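Local coordinates for protein SusD homolog (Bacteroides thetaiotaomicron VPI-5482, PDB 3IHV) that probably binds glycans at the cell surface as a SusD-family outer-membrane lipoprotein, helping to capture them for uptake, at residues 112-117 against 174-179; 120-125 against 168-173; 127-132 against 161-166; 191-196 against 259-264. All blocks are in the same frame, centred on the assembly; numbering follows the deposited sequence. Where two conformers were deposited one is given.

Contact 1: residues 112-117 against 174-179; sequences LATLYI and CDILPY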
# COMPACT_ATOMS: atom_id res chain seq x y z
N LEU A 112 -20.91 -3.09 20.84
CA LEU A 112 -20.52 -2.34 19.64
C LEU A 112 -19.38 -1.38 19.98
O LEU A 112 -18.40 -1.28 19.22
CB LEU A 112 -21.72 -1.61 19.05
CG LEU A 112 -22.76 -2.50 18.32
CD1 LEU A 112 -24.03 -1.65 18.09
CD2 LEU A 112 -22.23 -3.07 17.01
N ALA A 113 -19.49 -0.68 21.12
CA ALA A 113 -18.46 0.26 21.55
C ALA A 113 -17.09 -0.41 21.66
O ALA A 113 -16.12 0.18 21.23
CB ALA A 113 -18.83 0.95 22.86
N THR A 114 -17.02 -1.65 22.16
CA THR A 114 -15.73 -2.32 22.23
C THR A 114 -15.18 -2.60 20.83
O THR A 114 -13.99 -2.47 20.58
CB THR A 114 -15.75 -3.62 23.08
OG1 THR A 114 -16.59 -4.62 22.48
CG2 THR A 114 -16.21 -3.30 24.51
N LEU A 115 -16.06 -2.98 19.91
CA LEU A 115 -15.63 -3.18 18.53
C LEU A 115 -15.09 -1.86 17.95
O LEU A 115 -14.04 -1.83 17.31
CB LEU A 115 -16.77 -3.72 17.67
CG LEU A 115 -17.40 -5.04 18.07
CD1 LEU A 115 -18.26 -5.59 16.90
CD2 LEU A 115 -16.33 -6.06 18.49
N TYR A 116 -15.81 -0.77 18.20
CA TYR A 116 -15.40 0.53 17.70
C TYR A 116 -14.08 1.00 18.30
O TYR A 116 -13.28 1.62 17.59
CB TYR A 116 -16.50 1.61 17.88
CG TYR A 116 -17.85 1.30 17.29
CD1 TYR A 116 -18.03 0.33 16.31
CD2 TYR A 116 -18.95 2.02 17.70
CE1 TYR A 116 -19.29 0.08 15.82
CE2 TYR A 116 -20.18 1.80 17.17
CZ TYR A 116 -20.35 0.83 16.23
OH TYR A 116 -21.62 0.62 15.75
N ILE A 117 -13.85 0.68 19.59
CA ILE A 117 -12.59 0.95 20.26
C ILE A 117 -11.50 0.20 19.53
O ILE A 117 -10.43 0.75 19.24
CB ILE A 117 -12.63 0.58 21.77
CG1 ILE A 117 -13.50 1.59 22.54
CG2 ILE A 117 -11.20 0.50 22.37
CD1 ILE A 117 -13.99 1.12 23.94
N CYS A 174 -6.97 -7.47 17.60
CA CYS A 174 -6.98 -8.91 17.38
C CYS A 174 -7.86 -9.61 18.42
O CYS A 174 -8.57 -10.56 18.09
CB CYS A 174 -5.58 -9.52 17.47
SG CYS A 174 -4.48 -9.04 16.08
N ASP A 175 -7.80 -9.16 19.66
CA ASP A 175 -8.55 -9.80 20.75
C ASP A 175 -10.04 -9.51 20.64
O ASP A 175 -10.88 -10.39 20.86
CB ASP A 175 -8.09 -9.29 22.13
CG ASP A 175 -6.69 -9.76 22.53
OD1 ASP A 175 -6.18 -10.70 21.91
OD2 ASP A 175 -6.13 -9.18 23.48
N ILE A 176 -10.38 -8.26 20.34
CA ILE A 176 -11.78 -7.83 20.41
C ILE A 176 -12.62 -8.02 19.13
O ILE A 176 -13.76 -8.41 19.22
CB ILE A 176 -11.86 -6.37 20.92
CG1 ILE A 176 -11.80 -6.34 22.45
CG2 ILE A 176 -13.19 -5.67 20.53
CD1 ILE A 176 -10.61 -6.92 23.11
N LEU A 177 -12.02 -7.79 17.96
CA LEU A 177 -12.78 -7.82 16.71
C LEU A 177 -13.20 -9.21 16.29
O LEU A 177 -12.45 -10.14 16.46
CB LEU A 177 -11.98 -7.16 15.58
CG LEU A 177 -11.74 -5.65 15.74
CD1 LEU A 177 -10.70 -5.21 14.74
CD2 LEU A 177 -13.05 -4.82 15.57
N PRO A 178 -14.41 -9.35 15.76
CA PRO A 178 -14.75 -10.66 15.18
C PRO A 178 -14.10 -10.74 13.80
O PRO A 178 -13.69 -9.73 13.25
CB PRO A 178 -16.26 -10.55 14.97
CG PRO A 178 -16.48 -9.08 14.69
CD PRO A 178 -15.50 -8.39 15.63
N TYR A 179 -14.00 -11.94 13.25
CA TYR A 179 -13.63 -12.08 11.85
C TYR A 179 -14.79 -11.50 11.05
O TYR A 179 -15.97 -11.54 11.49
CB TYR A 179 -13.41 -13.54 11.45
CG TYR A 179 -12.11 -14.10 11.94
CD1 TYR A 179 -10.94 -13.85 11.26
CD2 TYR A 179 -12.05 -14.90 13.07
CE1 TYR A 179 -9.73 -14.35 11.71
CE2 TYR A 179 -10.83 -15.42 13.52
CZ TYR A 179 -9.68 -15.13 12.82
OH TYR A 179 -8.46 -15.63 13.24

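Contact 2: residues 120-125 against 168-173; sequences ARALRG and DDLLYA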
# COMPACT_ATOMS: atom_id res chain seq x y z
N ALA A 120 -10.74 1.82 16.12
CA ALA A 120 -9.98 3.06 16.27
C ALA A 120 -8.54 2.78 16.63
O ALA A 120 -7.63 3.48 16.15
CB ALA A 120 -10.65 4.00 17.33
N ARG A 121 -8.32 1.81 17.50
CA ARG A 121 -6.98 1.43 17.89
C ARG A 121 -6.24 0.81 16.71
O ARG A 121 -5.03 1.05 16.57
CB ARG A 121 -6.98 0.48 19.10
CG ARG A 121 -7.44 1.13 20.39
CD ARG A 121 -7.14 0.29 21.64
NE ARG A 121 -5.70 0.23 21.92
CZ ARG A 121 -5.16 -0.34 23.00
NH1 ARG A 121 -5.91 -0.92 23.92
NH2 ARG A 121 -3.85 -0.34 23.15
N ALA A 122 -6.93 0.01 15.89
CA ALA A 122 -6.30 -0.58 14.70
C ALA A 122 -5.88 0.53 13.74
O ALA A 122 -4.78 0.50 13.20
CB ALA A 122 -7.24 -1.60 14.01
N LEU A 123 -6.74 1.52 13.54
CA LEU A 123 -6.42 2.66 12.68
C LEU A 123 -5.22 3.42 13.24
O LEU A 123 -4.29 3.76 12.50
CB LEU A 123 -7.63 3.56 12.55
CG LEU A 123 -8.72 3.09 11.56
CD1 LEU A 123 -10.04 3.79 11.84
CD2 LEU A 123 -8.27 3.24 10.09
N ARG A 124 -5.24 3.68 14.54
CA ARG A 124 -4.13 4.37 15.18
C ARG A 124 -2.79 3.60 15.00
O ARG A 124 -1.75 4.18 14.66
CB ARG A 124 -4.43 4.63 16.65
CG ARG A 124 -3.35 5.46 17.34
CD ARG A 124 -3.77 5.93 18.73
NE ARG A 124 -3.91 4.81 19.64
CZ ARG A 124 -4.37 4.90 20.88
NH1 ARG A 124 -4.76 6.07 21.37
NH2 ARG A 124 -4.44 3.83 21.64
N GLY A 125 -2.86 2.29 15.12
CA GLY A 125 -1.69 1.42 14.87
C GLY A 125 -1.21 1.54 13.43
O GLY A 125 -0.00 1.64 13.17
N ASP A 168 0.55 -2.89 20.89
CA ASP A 168 -0.52 -2.91 21.90
C ASP A 168 -1.86 -2.61 21.24
O ASP A 168 -2.90 -3.24 21.56
CB ASP A 168 -0.24 -1.91 23.01
CG ASP A 168 0.87 -2.37 23.93
OD1 ASP A 168 1.17 -3.58 23.92
OD2 ASP A 168 1.44 -1.53 24.65
N ASP A 169 -1.86 -1.61 20.37
CA ASP A 169 -3.09 -1.26 19.64
C ASP A 169 -3.64 -2.43 18.80
O ASP A 169 -4.85 -2.78 18.86
CB ASP A 169 -2.89 -0.04 18.74
CG ASP A 169 -3.08 1.30 19.45
OD1 ASP A 169 -3.61 1.34 20.59
OD2 ASP A 169 -2.68 2.34 18.87
N LEU A 170 -2.76 -3.06 18.00
CA LEU A 170 -3.21 -4.14 17.14
C LEU A 170 -3.57 -5.39 17.94
O LEU A 170 -4.52 -6.11 17.58
CB LEU A 170 -2.17 -4.45 16.05
CG LEU A 170 -2.00 -3.29 15.08
CD1 LEU A 170 -0.81 -3.53 14.13
CD2 LEU A 170 -3.27 -3.06 14.29
N LEU A 171 -2.83 -5.68 19.01
CA LEU A 171 -3.16 -6.83 19.86
C LEU A 171 -4.57 -6.69 20.45
O LEU A 171 -5.31 -7.69 20.49
CB LEU A 171 -2.12 -7.09 20.97
CG LEU A 171 -0.80 -7.71 20.54
CD1 LEU A 171 0.19 -7.73 21.75
CD2 LEU A 171 -1.03 -9.12 19.98
N TYR A 172 -4.93 -5.49 20.91
CA TYR A 172 -6.30 -5.28 21.38
C TYR A 172 -7.32 -5.55 20.25
O TYR A 172 -8.31 -6.23 20.47
CB TYR A 172 -6.48 -3.86 21.90
CG TYR A 172 -7.86 -3.57 22.45
CD1 TYR A 172 -8.90 -3.19 21.61
CD2 TYR A 172 -8.10 -3.63 23.82
CE1 TYR A 172 -10.17 -2.89 22.12
CE2 TYR A 172 -9.38 -3.34 24.34
CZ TYR A 172 -10.39 -2.96 23.48
OH TYR A 172 -11.62 -2.68 23.99
N ALA A 173 -7.06 -5.05 19.04
CA ALA A 173 -7.99 -5.25 17.90
C ALA A 173 -8.08 -6.74 17.53
O ALA A 173 -9.17 -7.23 17.25
CB ALA A 173 -7.59 -4.37 16.69

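Contact 3: residues 127-132 against 161-166; sequences FYFELV and KVYEYI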
# COMPACT_ATOMS: atom_id res chain seq x y z
N PHE A 127 -1.72 4.14 11.41
CA PHE A 127 -1.15 5.48 11.22
C PHE A 127 0.26 5.56 11.79
O PHE A 127 1.20 6.04 11.13
CB PHE A 127 -2.00 6.58 11.85
CG PHE A 127 -3.42 6.64 11.35
CD1 PHE A 127 -3.77 6.26 10.06
CD2 PHE A 127 -4.42 7.06 12.19
CE1 PHE A 127 -5.09 6.35 9.62
CE2 PHE A 127 -5.71 7.13 11.76
CZ PHE A 127 -6.05 6.78 10.49
N TYR A 128 0.45 5.04 13.00
CA TYR A 128 1.80 4.99 13.59
C TYR A 128 2.75 4.11 12.82
O TYR A 128 3.95 4.38 12.79
CB TYR A 128 1.82 4.62 15.06
CG TYR A 128 1.54 5.79 15.97
CD1 TYR A 128 2.48 6.77 16.17
CD2 TYR A 128 0.33 5.90 16.63
CE1 TYR A 128 2.23 7.85 16.99
CE2 TYR A 128 0.07 6.97 17.45
CZ TYR A 128 1.02 7.92 17.64
OH TYR A 128 0.73 8.97 18.46
N PHE A 129 2.23 3.03 12.22
CA PHE A 129 3.09 2.16 11.42
C PHE A 129 3.64 2.93 10.24
O PHE A 129 4.82 2.83 9.95
CB PHE A 129 2.30 0.93 10.94
CG PHE A 129 3.12 -0.06 10.12
CD1 PHE A 129 4.39 -0.43 10.52
CD2 PHE A 129 2.60 -0.66 9.01
CE1 PHE A 129 5.15 -1.33 9.80
CE2 PHE A 129 3.37 -1.59 8.29
CZ PHE A 129 4.63 -1.93 8.72
N GLU A 130 2.77 3.64 9.52
CA GLU A 130 3.22 4.47 8.40
C GLU A 130 4.25 5.49 8.87
O GLU A 130 5.28 5.68 8.21
CB GLU A 130 2.08 5.19 7.67
CG GLU A 130 1.13 4.27 6.93
CD GLU A 130 1.66 3.75 5.58
OE1 GLU A 130 2.89 3.64 5.41
OE2 GLU A 130 0.83 3.44 4.68
N LEU A 131 3.97 6.15 9.99
CA LEU A 131 4.91 7.15 10.51
C LEU A 131 6.25 6.53 10.82
O LEU A 131 7.30 7.02 10.39
CB LEU A 131 4.39 7.85 11.78
CG LEU A 131 3.35 8.95 11.62
CD1 LEU A 131 2.77 9.36 12.99
CD2 LEU A 131 4.00 10.16 10.88
N VAL A 132 6.24 5.46 11.58
CA VAL A 132 7.50 4.90 11.99
C VAL A 132 8.32 4.30 10.82
O VAL A 132 9.55 4.47 10.78
CB VAL A 132 7.36 3.88 13.15
CG1 VAL A 132 6.82 2.49 12.65
CG2 VAL A 132 8.69 3.71 13.87
N LYS A 161 9.88 1.86 20.77
CA LYS A 161 8.76 2.28 21.60
C LYS A 161 7.54 2.57 20.74
O LYS A 161 6.45 2.31 21.19
CB LYS A 161 9.10 3.50 22.46
CG LYS A 161 10.18 3.26 23.49
CD LYS A 161 9.96 2.01 24.36
CE LYS A 161 8.71 2.07 25.24
NZ LYS A 161 8.49 0.74 25.96
N VAL A 162 7.72 3.12 19.54
CA VAL A 162 6.57 3.34 18.67
C VAL A 162 6.02 1.97 18.23
O VAL A 162 4.78 1.77 18.20
CB VAL A 162 6.94 4.22 17.48
CG1 VAL A 162 5.74 4.43 16.57
CG2 VAL A 162 7.49 5.58 17.99
N TYR A 163 6.91 1.01 17.92
CA TYR A 163 6.46 -0.33 17.57
C TYR A 163 5.69 -0.98 18.71
O TYR A 163 4.67 -1.64 18.49
CB TYR A 163 7.60 -1.25 17.06
CG TYR A 163 7.85 -1.13 15.56
CD1 TYR A 163 6.91 -1.66 14.65
CD2 TYR A 163 8.97 -0.49 15.02
CE1 TYR A 163 7.09 -1.55 13.31
CE2 TYR A 163 9.17 -0.42 13.67
CZ TYR A 163 8.22 -0.95 12.80
OH TYR A 163 8.33 -0.85 11.44
N GLU A 164 6.17 -0.85 19.92
CA GLU A 164 5.44 -1.40 21.05
C GLU A 164 4.04 -0.79 21.20
O GLU A 164 3.08 -1.49 21.53
CB GLU A 164 6.32 -1.19 22.29
CG GLU A 164 5.72 -1.63 23.56
CD GLU A 164 6.72 -1.52 24.69
OE1 GLU A 164 6.28 -1.44 25.86
OE2 GLU A 164 7.94 -1.48 24.38
N TYR A 165 3.92 0.50 20.93
CA TYR A 165 2.63 1.19 20.98
C TYR A 165 1.70 0.66 19.88
O TYR A 165 0.54 0.33 20.15
CB TYR A 165 2.87 2.68 20.83
CG TYR A 165 1.68 3.53 21.14
CD1 TYR A 165 1.40 3.92 22.44
CD2 TYR A 165 0.85 3.94 20.14
CE1 TYR A 165 0.28 4.70 22.71
CE2 TYR A 165 -0.24 4.72 20.40
CZ TYR A 165 -0.52 5.11 21.67
OH TYR A 165 -1.61 5.91 21.89
N ILE A 166 2.22 0.51 18.66
CA ILE A 166 1.43 -0.06 17.55
C ILE A 166 0.96 -1.50 17.93
O ILE A 166 -0.18 -1.86 17.74
CB ILE A 166 2.28 -0.15 16.28
CG1 ILE A 166 2.63 1.26 15.81
CG2 ILE A 166 1.56 -0.98 15.17
CD1 ILE A 166 3.78 1.30 14.83
O HOH W 1 -1.59 8.09 20.18

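Contact 4: residues 191-196 against 259-264; sequences YRFSKG and SLIEIS. With EDO (1,2-ethanediol), chain N; EDO (1,2-ethanediol), chain M.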
# COMPACT_ATOMS: atom_id res chain seq x y z
N TYR A 191 -15.11 -2.65 4.36
CA TYR A 191 -13.98 -1.70 4.38
C TYR A 191 -13.65 -1.19 5.77
O TYR A 191 -13.04 -0.13 5.91
CB TYR A 191 -14.24 -0.51 3.43
CG TYR A 191 -14.62 -0.90 2.02
CD1 TYR A 191 -13.68 -1.37 1.12
CD2 TYR A 191 -15.95 -0.77 1.57
CE1 TYR A 191 -14.03 -1.71 -0.19
CE2 TYR A 191 -16.29 -1.12 0.28
CZ TYR A 191 -15.34 -1.59 -0.59
OH TYR A 191 -15.68 -1.94 -1.86
N ARG A 192 -14.09 -1.93 6.79
CA ARG A 192 -13.77 -1.63 8.15
C ARG A 192 -12.92 -2.77 8.73
O ARG A 192 -12.93 -3.92 8.22
CB ARG A 192 -15.03 -1.42 8.97
CG ARG A 192 -15.69 -0.11 8.60
CD ARG A 192 -16.99 0.07 9.13
NE ARG A 192 -17.03 0.01 10.57
CZ ARG A 192 -18.15 0.07 11.25
NH1 ARG A 192 -19.31 0.26 10.62
NH2 ARG A 192 -18.13 -0.05 12.58
N PHE A 193 -12.14 -2.44 9.73
CA PHE A 193 -11.32 -3.43 10.40
C PHE A 193 -12.15 -4.55 11.05
O PHE A 193 -13.12 -4.32 11.78
CB PHE A 193 -10.47 -2.79 11.51
CG PHE A 193 -9.11 -2.34 11.05
CD1 PHE A 193 -8.09 -3.27 10.91
CD2 PHE A 193 -8.84 -1.02 10.76
CE1 PHE A 193 -6.83 -2.90 10.47
CE2 PHE A 193 -7.57 -0.64 10.32
CZ PHE A 193 -6.57 -1.58 10.19
N SER A 194 -11.66 -5.76 10.82
CA SER A 194 -12.14 -6.98 11.45
C SER A 194 -10.88 -7.75 11.86
O SER A 194 -9.77 -7.33 11.52
CB SER A 194 -13.00 -7.81 10.53
OG SER A 194 -14.27 -7.17 10.35
N LYS A 195 -11.05 -8.87 12.53
CA LYS A 195 -9.92 -9.59 13.12
C LYS A 195 -8.85 -9.99 12.12
O LYS A 195 -7.64 -9.92 12.43
CB LYS A 195 -10.37 -10.84 13.90
CG LYS A 195 -9.30 -11.27 14.88
CD LYS A 195 -9.49 -12.65 15.47
CE LYS A 195 -10.76 -12.84 16.24
NZ LYS A 195 -10.85 -12.03 17.51
N GLY A 196 -9.26 -10.41 10.93
CA GLY A 196 -8.30 -10.82 9.90
C GLY A 196 -7.35 -9.72 9.52
O GLY A 196 -6.15 -9.95 9.41
N SER A 259 -9.59 -9.48 0.67
CA SER A 259 -9.37 -8.09 0.99
C SER A 259 -9.46 -7.86 2.50
O SER A 259 -10.52 -7.95 3.09
CB SER A 259 -10.43 -7.23 0.31
OG SER A 259 -10.10 -5.88 0.54
N LEU A 260 -8.34 -7.53 3.11
CA LEU A 260 -8.29 -7.29 4.56
C LEU A 260 -8.40 -5.77 4.89
O LEU A 260 -9.31 -5.37 5.61
CB LEU A 260 -7.02 -7.92 5.11
CG LEU A 260 -6.94 -9.45 4.93
CD1 LEU A 260 -5.59 -9.93 5.51
CD2 LEU A 260 -8.11 -10.22 5.56
N ILE A 261 -7.53 -4.96 4.29
CA ILE A 261 -7.52 -3.52 4.48
C ILE A 261 -7.62 -2.90 3.09
O ILE A 261 -6.69 -2.98 2.30
CB ILE A 261 -6.27 -3.00 5.23
CG1 ILE A 261 -6.15 -3.71 6.58
CG2 ILE A 261 -6.38 -1.45 5.38
CD1 ILE A 261 -4.84 -3.38 7.36
N GLU A 262 -8.78 -2.32 2.78
CA GLU A 262 -9.00 -1.74 1.50
C GLU A 262 -9.67 -0.40 1.75
O GLU A 262 -10.61 -0.32 2.56
CB GLU A 262 -9.86 -2.70 0.64
CG GLU A 262 -10.15 -2.21 -0.78
CD GLU A 262 -11.00 -3.17 -1.59
OE1 GLU A 262 -11.48 -4.19 -1.02
OE2 GLU A 262 -11.13 -2.92 -2.80
N ILE A 263 -9.17 0.65 1.09
CA ILE A 263 -9.70 1.99 1.23
C ILE A 263 -10.76 2.20 0.17
O ILE A 263 -10.50 2.03 -1.03
CB ILE A 263 -8.61 3.07 1.01
CG1 ILE A 263 -7.34 2.71 1.77
CG2 ILE A 263 -9.14 4.47 1.37
CD1 ILE A 263 -7.57 2.34 3.22
N SER A 264 -11.97 2.54 0.59
CA SER A 264 -13.05 2.78 -0.35
C SER A 264 -13.14 4.25 -0.73
O SER A 264 -13.22 5.14 0.13
CB SER A 264 -14.40 2.34 0.23
OG SER A 264 -15.47 2.75 -0.59
C1 EDO N . -9.54 0.28 6.74
O1 EDO N . -10.47 -0.81 6.87
C2 EDO N . -9.52 0.81 5.30
O2 EDO N . -10.80 1.14 4.76
C1 EDO M . -12.44 4.36 3.42
O1 EDO M . -12.60 2.97 3.21
C2 EDO M . -11.75 4.64 4.74
O2 EDO M . -10.59 3.85 5.02
O HOH W 2 -13.65 -2.96 -3.46
O HOH W 3 -10.98 -5.85 7.84

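Contact 1: residues 112-117 against 174-179
Leu115, on the helix 107-135, reaches across to the end of the helix 159-176 and meets three consecutive residues there, Ile176, Leu177 and Pro178. Its CB lies 4.4 Å from Leu177 CD2, a loose approach. From there the first torsion sets CG anti to the carbonyl carbon (chi1 -59°), and the fork at CG divides the work between two methyls. CD2 does most of the touching: it comes 3.6 Å from the carbonyl oxygen of Ile176 and also packs on Ile176 CG2. The same CD2 rests 3.8 Å from Pro178 CD. CD1 reaches only the same proline carbon, a little farther off, and so the flank of the pyrrolidine ring lies against both branches of the leucine.

The same Ile176 CG2 also lies 3.3 Å from Thr114 O. The side chains of Thr114 and Ile176 cross at about a right angle; the threonine hydroxyl bonds back to Lys111 O within its own helix. In the reverse direction, Leu177 CD2 lies 3.6 Å from Leu115 O. No hydrogen bond joins the two segments, and the contact consists of apolar side-chain packing, with three methyls also lying near carbonyl oxygens.

Leu177 is where the chain leaves helical geometry, so the contact closes the antiparallel helix pair at the C-terminal end of 159-176. Ala113 and Ile117 pack on helix 75-101, on another side of 107-135, while Cys174 and Tyr179 lie against helix 195-210, which the chain enters next.

Contact 2: residues 120-125 against 168-173
The guanidinium of Arg121 has Tyr172 CB and Asp168 O over one face, and Asp169 OD1 at its edge; that of Arg124 takes the same carboxylate at its edge. The Tyr172 ring carries Arg121 CD over one face, 4.3 Å from the centroid in a CH-pi contact, with the guanidinium tilted 30° from the ring plane and Arg121 NH1 3.5 Å from Tyr172 CD2.

Asp169 is gripped twice. Arg124, nearly coplanar with the carboxylate, presents NE and NH2 side-on, one to each oxygen: NH2 meets the syn lone pair of OD1 at 2.8 Å in an almost straight bond (179°), and NE reaches OD2 at 2.9 Å. Arg121 stands nearly perpendicular to the carboxylate and directs both NE and NH2 to the anti side of OD1, NE at 2.7 Å and NH2 at 3.1 Å. Ala122 CB touches Ala173 CB at 3.9 Å. The helix axes, 146° apart in direction, approach to 7.9 Å.

OD1 accepts three N-H groups and OD2 one, in a buried setting. Asn92 of helix 75-101 bonds Arg124 NH1 and helps to position it. Two guanidinium groups around one carboxylate would be expected to keep Asp169 ionised.

Contact 3: residues 127-132 against 161-166
Val132 CG1 sits over one face of the Tyr163 ring, 4.0 Å from its centroid, in a CH-pi contact displaced toward the rim. The torsion responsible is unusual for a valine in a helix: CG1 lies between the backbone N and the carbonyl carbon (chi1 77°), leaving CG2 anti to N. Val132 and Val162 pass alongside one another, pointing opposite ways, with Val132 CB 3.8 Å from Val162 CG1.

A second aromatic group lies at Tyr128 and Tyr165. Tyr165, its CG anti to the backbone N, turns its edge toward the face of Tyr128 in an offset edge-to-face pair, centroids 5.3 Å apart and planes at 72°. A water joins the two rings at their hydroxyls, accepting from Tyr128 OH at 3.0 Å and from Tyr165 OH at 2.8 Å; Tyr128 OH is also bonded to Met141 N. Ile166 lies between the two backbones, its CG1 3.5 Å from Tyr128 CB and its CD1 against the backbone N of Phe129. Phe129 takes Tyr163 OH in the plane of its ring edge, at CE1. The Tyr163 ring also stacks with Trp209 of helix 195-210.

The axes run at 160°, a nearly antiparallel pair joined by a connection that carries a short helix. Antiparallel helix pairs of this kind are consistent with the TPR-like helical framework of SusD-family proteins, to whose clan this region belongs.

Contact 4: residues 191-196 against 259-264
The Tyr191 ring supplies the main carbon-to-aromatic contact: Ser264 CB stands over the centre of one face, 3.7 Å from the centroid and only 10° off the ring normal. Farther along, Phe193 CE1 touches Ile261 CD1 at 3.7 Å, and Leu260 CD1 rests on the carbonyl oxygen of Gly196.

At the edge of the Tyr191 ring lie Glu262 CG, a water and Glu262 O, the last 3.5 Å from Tyr191 CD1. The glutamate, its CG anti to the backbone N (chi1 -179°) and its chain extended, runs past CE1 with its carboxylate plane 74° from the ring. No direct hydrogen bond crosses the segments; waters do the bridging. One water meets Tyr191 OH at 2.8 Å and donates to Glu262 OE2, and another lies between Arg192 O and Leu260 O. Glu262 is held further by Ser259 OG, which donates to OE1 at 2.7 Å from above the carboxylate plane, and by Thr249 at OE2.

Two 1,2-ethanediol molecules, probably from the crystallisation liquor, are bonded to backbone atoms. One donates through O1 to Tyr191 O, and the other accepts from Ser264 N at 2.7 Å. A sodium ion lies about 4 Å from the Ser264 side chain, and Tyr191 packs on Asn391, a residue of a sodium site.

In this crystal, waters and diols thus satisfy backbone groups at this junction. Ser259, Thr249 and a water provide hydrogen bonds that could offset the cost of burying the Glu262 carboxylate.

Contacts 1, 2 and 3 follow one another down a single antiparallel pair, helices 107-135 and 159-176, with about 10 Å between successive centres and 20 Å between the centres of 1 and 3. Along the chain they are nested: contact 3 lies within the loop closed by contact 2, which lies within that of contact 1. Contact 4 comes later in series, 13 Å from contacts 1 and 2 centre to centre. It links the start of helix 195-210 to strand 259-263, and so joins the N-terminal helical region to the SusD family region. Lys195 bonds back to Cys174 and Leu177, and Phe193 packs on Ala122, tying this junction to the helix pair.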